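Local structure of Cas13d (uncultured Ruminococcus sp, 6IV9) at residues A[342-345]-A[346-350]; A[378-381]-A[382-386]; A[402-405]-A[406-409]; A[452-455]-A[456-460]. The protein binds a CRISPR RNA as a Cas13d effector and relies on two HEPN domains for maturation of that RNA and for cleavage of target RNA. The protein carries 2 engineered substitutions. All coordinates share one frame; numbering follows the deposited sequence.

From the N terminus the four contacts come in series, none nesting in or crossing another, and none closes a long loop: each spans about two turns of one helix or its end. Contact 1 ends helix 338-347, contact 2 lies on 376-386, contact 3 on 400-418 and contact 4 on 436-464. These helices pack into one bundle. Contact 3 touches all three others, meeting contact 1 through Leu406 and Phe409, contact 2 through the Arg380-Asp408 salt bridge, and contact 4 where Met407 packs on Phe458. Contact 4 also meets Met347 of contact 1 and Met383 of contact 2. Contacts 1 and 2 do not touch, with nearest atoms about 11 Å apart.

Contact 1: A[342-345]-A[346-350]; sequences SLLI and DMMKG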
loop_
_atom_site.group_PDB
_atom_site.type_symbol
_atom_site.label_atom_id
_atom_site.label_comp_id
_atom_site.label_asym_id
_atom_site.label_seq_id
_atom_site.Cartn_x
_atom_site.Cartn_y
_atom_site.Cartn_z
ATOM N N SER A 342 -3.999 2.338 -34.422
ATOM C CA SER A 342 -3.768 2.138 -35.877
ATOM C C SER A 342 -2.925 0.894 -36.107
ATOM O O SER A 342 -3.327 0.072 -36.894
ATOM C CB SER A 342 -3.054 3.305 -36.449
ATOM O OG SER A 342 -3.875 4.435 -36.415
ATOM N N LEU A 343 -1.838 0.754 -35.368
ATOM C CA LEU A 343 -0.928 -0.394 -35.536
ATOM C C LEU A 343 -1.696 -1.687 -35.279
ATOM O O LEU A 343 -1.490 -2.634 -35.995
ATOM C CB LEU A 343 0.159 -0.259 -34.473
ATOM C CG LEU A 343 1.575 0.062 -34.930
ATOM C CD1 LEU A 343 1.619 0.550 -36.369
ATOM C CD2 LEU A 343 2.218 1.067 -33.994
ATOM N N LEU A 344 -2.506 -1.717 -34.231
ATOM C CA LEU A 344 -3.254 -2.941 -33.856
ATOM C C LEU A 344 -4.304 -3.312 -34.906
ATOM O O LEU A 344 -4.468 -4.484 -35.185
ATOM C CB LEU A 344 -3.872 -2.706 -32.482
ATOM C CG LEU A 344 -2.862 -2.653 -31.345
ATOM C CD1 LEU A 344 -3.545 -2.289 -30.052
ATOM C CD2 LEU A 344 -2.148 -3.974 -31.225
ATOM N N ILE A 345 -4.997 -2.317 -35.436
ATOM C CA ILE A 345 -6.028 -2.589 -36.468
ATOM C C ILE A 345 -5.340 -3.194 -37.692
ATOM O O ILE A 345 -5.810 -4.182 -38.184
ATOM C CB ILE A 345 -6.779 -1.288 -36.780
ATOM C CG1 ILE A 345 -7.757 -0.935 -35.664
ATOM C CG2 ILE A 345 -7.465 -1.374 -38.126
ATOM C CD1 ILE A 345 -8.336 0.428 -35.777
ATOM N N ASP A 346 -4.213 -2.641 -38.113
ATOM C CA ASP A 346 -3.512 -3.215 -39.283
ATOM C C ASP A 346 -3.060 -4.640 -38.985
ATOM O O ASP A 346 -3.134 -5.454 -39.869
ATOM C CB ASP A 346 -2.227 -2.456 -39.573
ATOM C CG ASP A 346 -2.441 -0.990 -39.892
ATOM O OD1 ASP A 346 -3.607 -0.577 -40.005
ATOM O OD2 ASP A 346 -1.433 -0.275 -39.994
ATOM N N MET A 347 -2.498 -4.862 -37.806
ATOM C CA MET A 347 -1.954 -6.161 -37.343
ATOM C C MET A 347 -3.002 -7.237 -37.019
ATOM O O MET A 347 -2.741 -8.388 -37.313
ATOM C CB MET A 347 -1.095 -5.913 -36.105
ATOM C CG MET A 347 0.032 -6.858 -35.976
ATOM S SD MET A 347 1.181 -6.361 -34.701
ATOM C CE MET A 347 0.516 -4.788 -34.191
ATOM N N MET A 348 -4.103 -6.905 -36.356
ATOM C CA MET A 348 -5.047 -7.972 -35.927
ATOM C C MET A 348 -6.134 -8.223 -36.973
ATOM O O MET A 348 -7.231 -7.717 -36.827
ATOM C CB MET A 348 -5.649 -7.629 -34.568
ATOM C CG MET A 348 -4.575 -7.358 -33.553
ATOM S SD MET A 348 -5.263 -6.752 -32.029
ATOM C CE MET A 348 -6.154 -8.206 -31.501
ATOM N N LYS A 349 -5.811 -9.087 -37.926
ATOM C CA LYS A 349 -6.649 -9.436 -39.106
ATOM C C LYS A 349 -7.982 -10.085 -38.740
ATOM O O LYS A 349 -8.948 -9.810 -39.434
ATOM C CB LYS A 349 -5.847 -10.319 -40.061
ATOM C CG LYS A 349 -4.549 -9.689 -40.539
ATOM C CD LYS A 349 -4.747 -8.302 -41.096
ATOM C CE LYS A 349 -3.499 -7.750 -41.742
ATOM N NZ LYS A 349 -3.798 -6.540 -42.543
ATOM N N GLY A 350 -8.042 -10.889 -37.688
ATOM C CA GLY A 350 -9.300 -11.594 -37.388
ATOM C C GLY A 350 -10.305 -10.766 -36.610
ATOM O O GLY A 350 -11.357 -11.295 -36.299
#
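Leu344 and Met347 are brought together by two torsions: Leu344 holds CG opposite its carbonyl carbon and beside its backbone N (chi1 -70°), while Met347 doubles back in a nearly eclipsed bend about its CG-SD bond (chi3 -5°). That bend returns the Met347 methyl to the preceding turn, with CE 4.1 Å from Leu344 CD2. The two side chains cross at a slant. The same methyl lies 3.5 Å from the carbonyl oxygen Leu343 O, so it covers backbone as well as leucine. Leu344 CD2 has a second methionine neighbour, Met348, with SD at 4.3 Å, and Met348 CG sits 3.3 Å from Leu344 O.

This is the C-terminal end of an alpha-helix. Asp346 N and Met347 N bond to Ser342 O and Leu343 O in the i to i+4 pattern, and Met348 N closes the series on Leu344 O at 2.7 Å. Met348 itself then leaves helical phi/psi (psi 86°). Beyond it Lys349 curls back, and its NZ makes a weak hydrogen bond to Asp346 O at 3.0 Å; its positive charge would probably suit the carbonyl-rich helix end. Asp346 OD1 stands 3.2 Å from Ser342 O, acceptor facing acceptor, so no bond forms between them.

Three helices receive the apolar side chains. Leu344 and Met348 pack on helix 400-418 and on Ile356 of helix 353-366, Met347 lies against Asp457, Asn460 and Ile461 of helix 436-464, and Leu343 reaches His464 at that helix's end.

Contact 2: A[378-381]-A[382-386]; sequences KLRE and KMLEE
Lys378 O receives the amide of Lys382 at 2.9 Å, the first of four consecutive i to i+4 bonds in this alpha-helix. Lys382 CG also rests 3.2 Å from that same oxygen. The two ammonium groups run out near each other, Lys378 NZ 5.4 Å from Lys382 NZ, and Glu440 of helix 436-464 answers both, by a salt bridge to Lys378 and a long, weak ion pair to Lys382. Leu379 O bonds to Met383 N, and Met383 CG lies 3.4 Å from that oxygen. Next comes Arg380, whose CG stands opposite its backbone N (chi1 173°); the bend at chi2 then lays CD 4.1 Å from Leu384 CD1, the two side chains crossing at an angle, and chi3 turns NE to its salt bridge with Asp408. The guanidinium makes a cation-pi contact with Tyr404. Glu381 O accepts Glu385 N at 3.0 Å, with Glu385 CG tucked 3.2 Å from the same oxygen.

Like charges recur one turn apart, Glu381 OE2 being 5.3 Å from Glu385 OE1, and such i to i+4 pairs probably do not help the helix by themselves; the backbone bonds, with Glu440 and Asp408 as outside partners, probably matter more.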
loop_
_atom_site.group_PDB
_atom_site.type_symbol
_atom_site.label_atom_id
_atom_site.label_comp_id
_atom_site.label_asym_id
_atom_site.label_seq_id
_atom_site.Cartn_x
_atom_site.Cartn_y
_atom_site.Cartn_z
ATOM N N LYS A 378 4.446 -11.292 -17.175
ATOM C CA LYS A 378 5.438 -12.369 -16.962
ATOM C C LYS A 378 5.592 -13.190 -18.242
ATOM O O LYS A 378 6.698 -13.573 -18.544
ATOM C CB LYS A 378 5.069 -13.214 -15.749
ATOM C CG LYS A 378 6.196 -14.071 -15.210
ATOM C CD LYS A 378 5.734 -15.097 -14.232
ATOM C CE LYS A 378 6.239 -14.853 -12.835
ATOM N NZ LYS A 378 7.719 -14.798 -12.798
ATOM N N LEU A 379 4.493 -13.471 -18.931
ATOM C CA LEU A 379 4.571 -14.247 -20.187
ATOM C C LEU A 379 5.384 -13.456 -21.213
ATOM O O LEU A 379 6.277 -14.029 -21.806
ATOM C CB LEU A 379 3.159 -14.497 -20.708
ATOM C CG LEU A 379 2.360 -15.540 -19.944
ATOM C CD1 LEU A 379 0.913 -15.507 -20.368
ATOM C CD2 LEU A 379 2.946 -16.922 -20.143
ATOM N N ARG A 380 5.090 -12.170 -21.357
ATOM C CA ARG A 380 5.831 -11.328 -22.322
ATOM C C ARG A 380 7.305 -11.279 -21.915
ATOM O O ARG A 380 8.148 -11.391 -22.780
ATOM C CB ARG A 380 5.225 -9.928 -22.379
ATOM C CG ARG A 380 6.025 -8.945 -23.213
ATOM C CD ARG A 380 6.792 -7.981 -22.353
ATOM N NE ARG A 380 5.858 -7.160 -21.616
ATOM C CZ ARG A 380 6.172 -6.432 -20.568
ATOM N NH1 ARG A 380 7.402 -6.453 -20.103
ATOM N NH2 ARG A 380 5.258 -5.677 -19.994
ATOM N N GLU A 381 7.583 -11.136 -20.626
ATOM C CA GLU A 381 8.988 -11.078 -20.164
ATOM C C GLU A 381 9.708 -12.391 -20.499
ATOM O O GLU A 381 10.838 -12.328 -20.896
ATOM C CB GLU A 381 9.048 -10.798 -18.668
ATOM C CG GLU A 381 8.842 -9.348 -18.313
ATOM C CD GLU A 381 8.758 -9.101 -16.816
ATOM O OE1 GLU A 381 8.954 -7.962 -16.407
ATOM O OE2 GLU A 381 8.494 -10.054 -16.067
ATOM N N LYS A 382 9.070 -13.532 -20.288
ATOM C CA LYS A 382 9.705 -14.824 -20.618
ATOM C C LYS A 382 9.924 -14.922 -22.129
ATOM O O LYS A 382 10.945 -15.449 -22.525
ATOM C CB LYS A 382 8.890 -15.991 -20.066
ATOM C CG LYS A 382 8.735 -16.005 -18.552
ATOM C CD LYS A 382 9.207 -17.283 -17.898
ATOM C CE LYS A 382 9.530 -17.146 -16.426
ATOM N NZ LYS A 382 10.890 -17.623 -16.100
ATOM N N MET A 383 8.975 -14.448 -22.928
ATOM C CA MET A 383 9.123 -14.526 -24.398
ATOM C C MET A 383 10.343 -13.711 -24.814
ATOM O O MET A 383 11.108 -14.184 -25.629
ATOM C CB MET A 383 7.893 -13.968 -25.118
ATOM C CG MET A 383 6.693 -14.866 -25.079
ATOM S SD MET A 383 5.164 -14.029 -25.472
ATOM C CE MET A 383 5.178 -14.089 -27.256
ATOM N N LEU A 384 10.476 -12.511 -24.285
ATOM C CA LEU A 384 11.624 -11.647 -24.628
ATOM C C LEU A 384 12.939 -12.216 -24.106
ATOM O O LEU A 384 13.943 -11.995 -24.746
ATOM C CB LEU A 384 11.369 -10.228 -24.134
ATOM C CG LEU A 384 10.223 -9.527 -24.843
ATOM C CD1 LEU A 384 10.226 -8.050 -24.540
ATOM C CD2 LEU A 384 10.292 -9.771 -26.327
ATOM N N GLU A 385 12.936 -12.825 -22.929
ATOM C CA GLU A 385 14.203 -13.351 -22.375
ATOM C C GLU A 385 14.771 -14.481 -23.228
ATOM O O GLU A 385 15.954 -14.481 -23.478
ATOM C CB GLU A 385 13.963 -13.982 -21.013
ATOM C CG GLU A 385 13.789 -12.985 -19.905
ATOM C CD GLU A 385 13.222 -13.611 -18.645
ATOM O OE1 GLU A 385 12.610 -12.873 -17.854
ATOM O OE2 GLU A 385 13.394 -14.839 -18.465
ATOM N N GLU A 386 13.959 -15.488 -23.492
ATOM C CA GLU A 386 14.375 -16.655 -24.299
ATOM C C GLU A 386 14.476 -16.390 -25.801
ATOM O O GLU A 386 15.375 -16.943 -26.410
ATOM C CB GLU A 386 13.415 -17.812 -24.067
ATOM C CG GLU A 386 13.545 -18.404 -22.689
ATOM C CD GLU A 386 14.964 -18.529 -22.169
ATOM O OE1 GLU A 386 15.279 -17.880 -21.147
ATOM O OE2 GLU A 386 15.738 -19.279 -22.774
#

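Contact 3: A[402-405]-A[406-409]; sequences KMYK and LMDF. With nucleotides of chain B.
Met407 sets its sulfur beside the Tyr404 ring in a Met-aromatic contact one turn along an alpha-helix, while its methyl reaches Met403. The sulfur approaches obliquely, with Met407 SD 4.1 Å from Tyr404 CD1. Met407 starts with CG beside its backbone N (chi1 -66°) and then runs extended, so it lies alongside Met403, pointing the same way, with CE 3.7 Å from Met403 CG. With an alanine at Met407 the sulfur and methyl are gone; Met403 CG would probably lose its apolar neighbour and the Tyr404 ring its sulfur contact.

Leu406 folds over the preceding turn, its CG 3.5 Å from Lys402 O, the oxygen that also takes its amide. Outward it packs on Leu344 and Ile461, so two other helices cover it. Lys405 O accepts Phe409 N at 2.8 Å, but its side chain serves the RNA: CD passes 3.6 Å from OP1 of A44 of chain B, and NZ forms a salt bridge with a phosphate of the bound RNA. Lys402 hydrogen-bonds a phosphate too, making this helix part of the grip on the RNA backbone. Bent at chi3 and chi4, Lys402 hydrogen-bonds Asn340, and its NZ donates to OP2 of C45 of chain B at 2.7 Å.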
loop_
_atom_site.group_PDB
_atom_site.type_symbol
_atom_site.label_atom_id
_atom_site.label_comp_id
_atom_site.label_asym_id
_atom_site.label_seq_id
_atom_site.Cartn_x
_atom_site.Cartn_y
_atom_site.Cartn_z
ATOM N N LYS A 402 5.673 1.815 -25.018
ATOM C CA LYS A 402 4.698 1.649 -26.119
ATOM C C LYS A 402 4.825 0.236 -26.684
ATOM O O LYS A 402 3.823 -0.395 -26.891
ATOM C CB LYS A 402 4.884 2.731 -27.185
ATOM C CG LYS A 402 4.004 2.570 -28.408
ATOM C CD LYS A 402 4.114 3.684 -29.402
ATOM C CE LYS A 402 3.633 5.013 -28.875
ATOM N NZ LYS A 402 2.191 5.011 -28.555
ATOM N N MET A 403 6.050 -0.240 -26.857
ATOM C CA MET A 403 6.283 -1.571 -27.450
ATOM C C MET A 403 5.665 -2.648 -26.562
ATOM O O MET A 403 5.037 -3.538 -27.096
ATOM C CB MET A 403 7.780 -1.830 -27.602
ATOM C CG MET A 403 8.111 -3.085 -28.361
ATOM S SD MET A 403 9.851 -3.161 -28.851
ATOM C CE MET A 403 10.639 -3.054 -27.258
ATOM N N TYR A 404 5.852 -2.538 -25.253
ATOM C CA TYR A 404 5.296 -3.521 -24.293
ATOM C C TYR A 404 3.771 -3.493 -24.289
ATOM O O TYR A 404 3.205 -4.545 -24.124
ATOM C CB TYR A 404 5.931 -3.374 -22.915
ATOM C CG TYR A 404 7.368 -3.815 -22.886
ATOM C CD1 TYR A 404 7.958 -4.365 -24.004
ATOM C CD2 TYR A 404 8.147 -3.656 -21.755
ATOM C CE1 TYR A 404 9.282 -4.755 -24.004
ATOM C CE2 TYR A 404 9.469 -4.052 -21.733
ATOM C CZ TYR A 404 10.038 -4.600 -22.863
ATOM O OH TYR A 404 11.339 -4.976 -22.864
ATOM N N LYS A 405 3.165 -2.316 -24.423
ATOM C CA LYS A 405 1.685 -2.233 -24.430
ATOM C C LYS A 405 1.161 -3.005 -25.641
ATOM O O LYS A 405 0.243 -3.772 -25.500
ATOM C CB LYS A 405 1.230 -0.776 -24.518
ATOM C CG LYS A 405 1.142 -0.024 -23.204
ATOM C CD LYS A 405 0.504 1.323 -23.314
ATOM C CE LYS A 405 0.119 1.923 -21.985
ATOM N NZ LYS A 405 1.299 2.286 -21.173
ATOM N N LEU A 406 1.786 -2.804 -26.791
ATOM C CA LEU A 406 1.341 -3.508 -28.013
ATOM C C LEU A 406 1.507 -5.016 -27.837
ATOM O O LEU A 406 0.592 -5.724 -28.155
ATOM C CB LEU A 406 2.165 -2.987 -29.191
ATOM C CG LEU A 406 1.859 -1.544 -29.563
ATOM C CD1 LEU A 406 2.936 -0.953 -30.444
ATOM C CD2 LEU A 406 0.501 -1.441 -30.214
ATOM N N MET A 407 2.642 -5.459 -27.321
ATOM C CA MET A 407 2.886 -6.905 -27.119
ATOM C C MET A 407 1.903 -7.467 -26.090
ATOM O O MET A 407 1.303 -8.478 -26.357
ATOM C CB MET A 407 4.320 -7.134 -26.644
ATOM C CG MET A 407 5.366 -6.771 -27.673
ATOM S SD MET A 407 7.051 -6.902 -27.068
ATOM C CE MET A 407 7.975 -6.810 -28.595
ATOM N N ASP A 408 1.726 -6.773 -24.973
ATOM C CA ASP A 408 0.803 -7.201 -23.896
ATOM C C ASP A 408 -0.627 -7.254 -24.449
ATOM O O ASP A 408 -1.344 -8.166 -24.119
ATOM C CB ASP A 408 0.921 -6.277 -22.685
ATOM C CG ASP A 408 2.215 -6.437 -21.903
ATOM O OD1 ASP A 408 3.021 -7.271 -22.279
ATOM O OD2 ASP A 408 2.386 -5.745 -20.919
ATOM N N PHE A 409 -0.993 -6.293 -25.287
ATOM C CA PHE A 409 -2.361 -6.254 -25.850
ATOM C C PHE A 409 -2.641 -7.493 -26.704
ATOM O O PHE A 409 -3.716 -8.024 -26.598
ATOM C CB PHE A 409 -2.592 -4.983 -26.653
ATOM C CG PHE A 409 -4.014 -4.857 -27.120
ATOM C CD1 PHE A 409 -5.020 -4.506 -26.243
ATOM C CD2 PHE A 409 -4.354 -5.138 -28.427
ATOM C CE1 PHE A 409 -6.329 -4.390 -26.671
ATOM C CE2 PHE A 409 -5.665 -5.037 -28.851
ATOM C CZ PHE A 409 -6.645 -4.661 -27.975
ATOM P P C B 45 2.193 8.729 -28.599
ATOM O OP1 C B 45 2.511 9.712 -29.681
ATOM O OP2 C B 45 1.330 7.574 -28.984
ATOM O "O5'" C B 45 3.519 8.080 -28.016
ATOM C "C5'" C B 45 4.602 8.923 -27.630
ATOM C "C4'" C B 45 5.796 8.051 -27.378
ATOM O "O4'" C B 45 6.376 7.651 -28.645
ATOM C "C3'" C B 45 6.971 8.704 -26.667
ATOM O "O3'" C B 45 6.792 8.700 -25.269
ATOM C "C2'" C B 45 8.083 7.725 -26.993
ATOM O "O2'" C B 45 8.082 6.497 -26.319
ATOM C "C1'" C B 45 7.761 7.384 -28.444
ATOM N N1 C B 45 8.636 8.158 -29.353
ATOM C C2 C B 45 8.161 9.262 -30.059
ATOM O O2 C B 45 6.959 9.544 -29.997
ATOM N N3 C B 45 9.020 9.962 -30.838
ATOM C C4 C B 45 10.309 9.619 -30.886
ATOM N N4 C B 45 11.121 10.334 -31.663
ATOM C C5 C B 45 10.825 8.525 -30.139
ATOM C C6 C B 45 9.965 7.828 -29.398
ATOM P P A B 44 -0.296 5.847 -23.569
ATOM O OP1 A B 44 -0.084 4.687 -24.455
ATOM O OP2 A B 44 0.614 5.961 -22.383
ATOM O "O5'" A B 44 -0.296 7.306 -24.229
ATOM C "C5'" A B 44 -0.874 7.469 -25.572
ATOM C "C4'" A B 44 -0.396 8.746 -26.218
ATOM O "O4'" A B 44 -0.885 9.907 -25.495
ATOM C "C3'" A B 44 1.131 8.876 -26.222
ATOM O "O3'" A B 44 1.584 9.547 -27.406
ATOM C "C2'" A B 44 1.383 9.697 -24.976
ATOM O "O2'" A B 44 2.563 10.455 -25.018
ATOM C "C1'" A B 44 0.217 10.660 -25.018
ATOM N N9 A B 44 -0.139 11.172 -23.706
ATOM C C8 A B 44 -0.265 10.510 -22.502
ATOM N N7 A B 44 -0.659 11.278 -21.517
ATOM C C5 A B 44 -0.812 12.524 -22.112
ATOM C C6 A B 44 -1.227 13.757 -21.609
ATOM N N6 A B 44 -1.554 13.953 -20.332
ATOM N N1 A B 44 -1.276 14.806 -22.465
ATOM C C2 A B 44 -0.955 14.602 -23.749
ATOM N N3 A B 44 -0.561 13.479 -24.345
ATOM C C4 A B 44 -0.505 12.468 -23.460
#

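Contact 4: A[452-455]-A[456-460]; sequences GKFR and NDFEN
Lys453 O and Asp457 N would be i to i+4 partners, but the helix is kinked here and a water stands between them, donating a hydrogen bond to Lys453 O at 3.0 Å and accepting from Asp457 N at 2.8 Å. It is a water-inserted kink in the long alpha-helix 436-464, and Phe454 at the break takes a stretched backbone phi of -112°. Regular bonding resumes at once, Phe458 N reaching Phe454 O at 2.8 Å, almost in line with that carbonyl.

The Phe458 ring lies over the turn before it: CE1 is 3.8 Å from Phe454 CB, and CD1 lies 3.5 Å from Phe454 O. Its outer parts pack on Met407 of helix 400-418 and Met383 of helix 376-386. Cutting Phe458 back to alanine is likely to deprive Phe454 CB of its ring neighbour and open a gap between the three helices. The Phe454 ring meets Asp457 at a slant, ring and carboxylate planes 43° apart, with CD1 3.6 Å from Asp457 OD2. On one face of this ring rests Lys453 CG, displaced toward the rim.

Arg455 and Glu459 run side by side on the outer side, yet they do not form a salt bridge; Glu459 OE2 pairs with Arg390 instead. Arg455 NE, 4.3 Å from Glu459 OE2, probably still feels its charge. Glu459 N bonds to Arg455 O, and Arg455 CG lightly touches Glu459 OE1 at 3.8 Å.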
loop_
_atom_site.group_PDB
_atom_site.type_symbol
_atom_site.label_atom_id
_atom_site.label_comp_id
_atom_site.label_asym_id
_atom_site.label_seq_id
_atom_site.Cartn_x
_atom_site.Cartn_y
_atom_site.Cartn_z
ATOM N N GLY A 452 5.836 -19.103 -30.968
ATOM C CA GLY A 452 5.540 -19.648 -32.299
ATOM C C GLY A 452 4.364 -18.919 -32.895
ATOM O O GLY A 452 4.335 -18.695 -34.093
ATOM N N LYS A 453 3.366 -18.647 -32.070
ATOM C CA LYS A 453 2.156 -17.926 -32.516
ATOM C C LYS A 453 2.379 -16.433 -32.806
ATOM O O LYS A 453 1.800 -15.954 -33.766
ATOM C CB LYS A 453 1.073 -18.139 -31.466
ATOM C CG LYS A 453 -0.274 -17.541 -31.787
ATOM C CD LYS A 453 -1.197 -17.667 -30.621
ATOM C CE LYS A 453 -2.382 -18.560 -30.854
ATOM N NZ LYS A 453 -2.838 -19.140 -29.575
ATOM N N PHE A 454 3.147 -15.724 -31.982
ATOM C CA PHE A 454 3.246 -14.247 -32.118
ATOM C C PHE A 454 4.609 -13.730 -32.574
ATOM O O PHE A 454 4.743 -12.515 -32.622
ATOM C CB PHE A 454 2.892 -13.580 -30.790
ATOM C CG PHE A 454 1.440 -13.710 -30.435
ATOM C CD1 PHE A 454 0.497 -12.912 -31.043
ATOM C CD2 PHE A 454 1.017 -14.653 -29.529
ATOM C CE1 PHE A 454 -0.840 -13.040 -30.733
ATOM C CE2 PHE A 454 -0.320 -14.781 -29.219
ATOM C CZ PHE A 454 -1.242 -13.971 -29.817
ATOM N N ARG A 455 5.527 -14.600 -32.966
ATOM C CA ARG A 455 6.883 -14.121 -33.314
ATOM C C ARG A 455 6.795 -13.083 -34.431
ATOM O O ARG A 455 7.378 -12.039 -34.271
ATOM C CB ARG A 455 7.714 -15.309 -33.802
ATOM C CG ARG A 455 8.936 -14.941 -34.627
ATOM C CD ARG A 455 9.714 -16.160 -35.089
ATOM N NE ARG A 455 11.120 -16.099 -34.723
ATOM C CZ ARG A 455 11.811 -17.067 -34.110
ATOM N NH1 ARG A 455 11.325 -18.292 -34.020
ATOM N NH2 ARG A 455 12.993 -16.806 -33.590
ATOM N N ASN A 456 6.054 -13.366 -35.493
ATOM C CA ASN A 456 5.975 -12.410 -36.624
ATOM C C ASN A 456 5.309 -11.112 -36.168
ATOM O O ASN A 456 5.744 -10.054 -36.592
ATOM C CB ASN A 456 5.304 -13.032 -37.844
ATOM C CG ASN A 456 5.997 -14.291 -38.310
ATOM O OD1 ASN A 456 7.201 -14.438 -38.171
ATOM N ND2 ASN A 456 5.236 -15.207 -38.869
ATOM N N ASP A 457 4.269 -11.220 -35.346
ATOM C CA ASP A 457 3.562 -10.020 -34.833
ATOM C C ASP A 457 4.529 -9.185 -33.988
ATOM O O ASP A 457 4.527 -7.971 -34.124
ATOM C CB ASP A 457 2.337 -10.425 -34.018
ATOM C CG ASP A 457 1.132 -10.815 -34.854
ATOM O OD1 ASP A 457 1.063 -10.412 -36.003
ATOM O OD2 ASP A 457 0.278 -11.511 -34.340
ATOM N N PHE A 458 5.306 -9.826 -33.120
ATOM C CA PHE A 458 6.253 -9.064 -32.271
ATOM C C PHE A 458 7.312 -8.381 -33.134
ATOM O O PHE A 458 7.671 -7.263 -32.846
ATOM C CB PHE A 458 6.872 -9.939 -31.186
ATOM C CG PHE A 458 5.992 -10.151 -29.986
ATOM C CD1 PHE A 458 4.621 -10.141 -30.113
ATOM C CD2 PHE A 458 6.533 -10.368 -28.739
ATOM C CE1 PHE A 458 3.802 -10.350 -29.022
ATOM C CE2 PHE A 458 5.713 -10.578 -27.648
ATOM C CZ PHE A 458 4.352 -10.570 -27.795
ATOM N N GLU A 459 7.812 -9.072 -34.148
ATOM C CA GLU A 459 8.834 -8.462 -35.034
ATOM C C GLU A 459 8.215 -7.258 -35.741
ATOM O O GLU A 459 8.878 -6.247 -35.874
ATOM C CB GLU A 459 9.358 -9.496 -36.025
ATOM C CG GLU A 459 10.774 -9.920 -35.724
ATOM C CD GLU A 459 11.065 -11.403 -35.815
ATOM O OE1 GLU A 459 10.454 -12.078 -36.661
ATOM O OE2 GLU A 459 11.921 -11.872 -35.045
ATOM N N ASN A 460 6.966 -7.390 -36.152
ATOM C CA ASN A 460 6.264 -6.285 -36.846
ATOM C C ASN A 460 6.177 -5.080 -35.909
ATOM O O ASN A 460 6.435 -3.968 -36.344
ATOM C CB ASN A 460 4.856 -6.712 -37.247
ATOM C CG ASN A 460 4.188 -5.690 -38.134
ATOM O OD1 ASN A 460 4.849 -5.038 -38.922
ATOM N ND2 ASN A 460 2.888 -5.531 -38.004
HETATM O O HOH W 1 2.884 -13.601 -35.364
#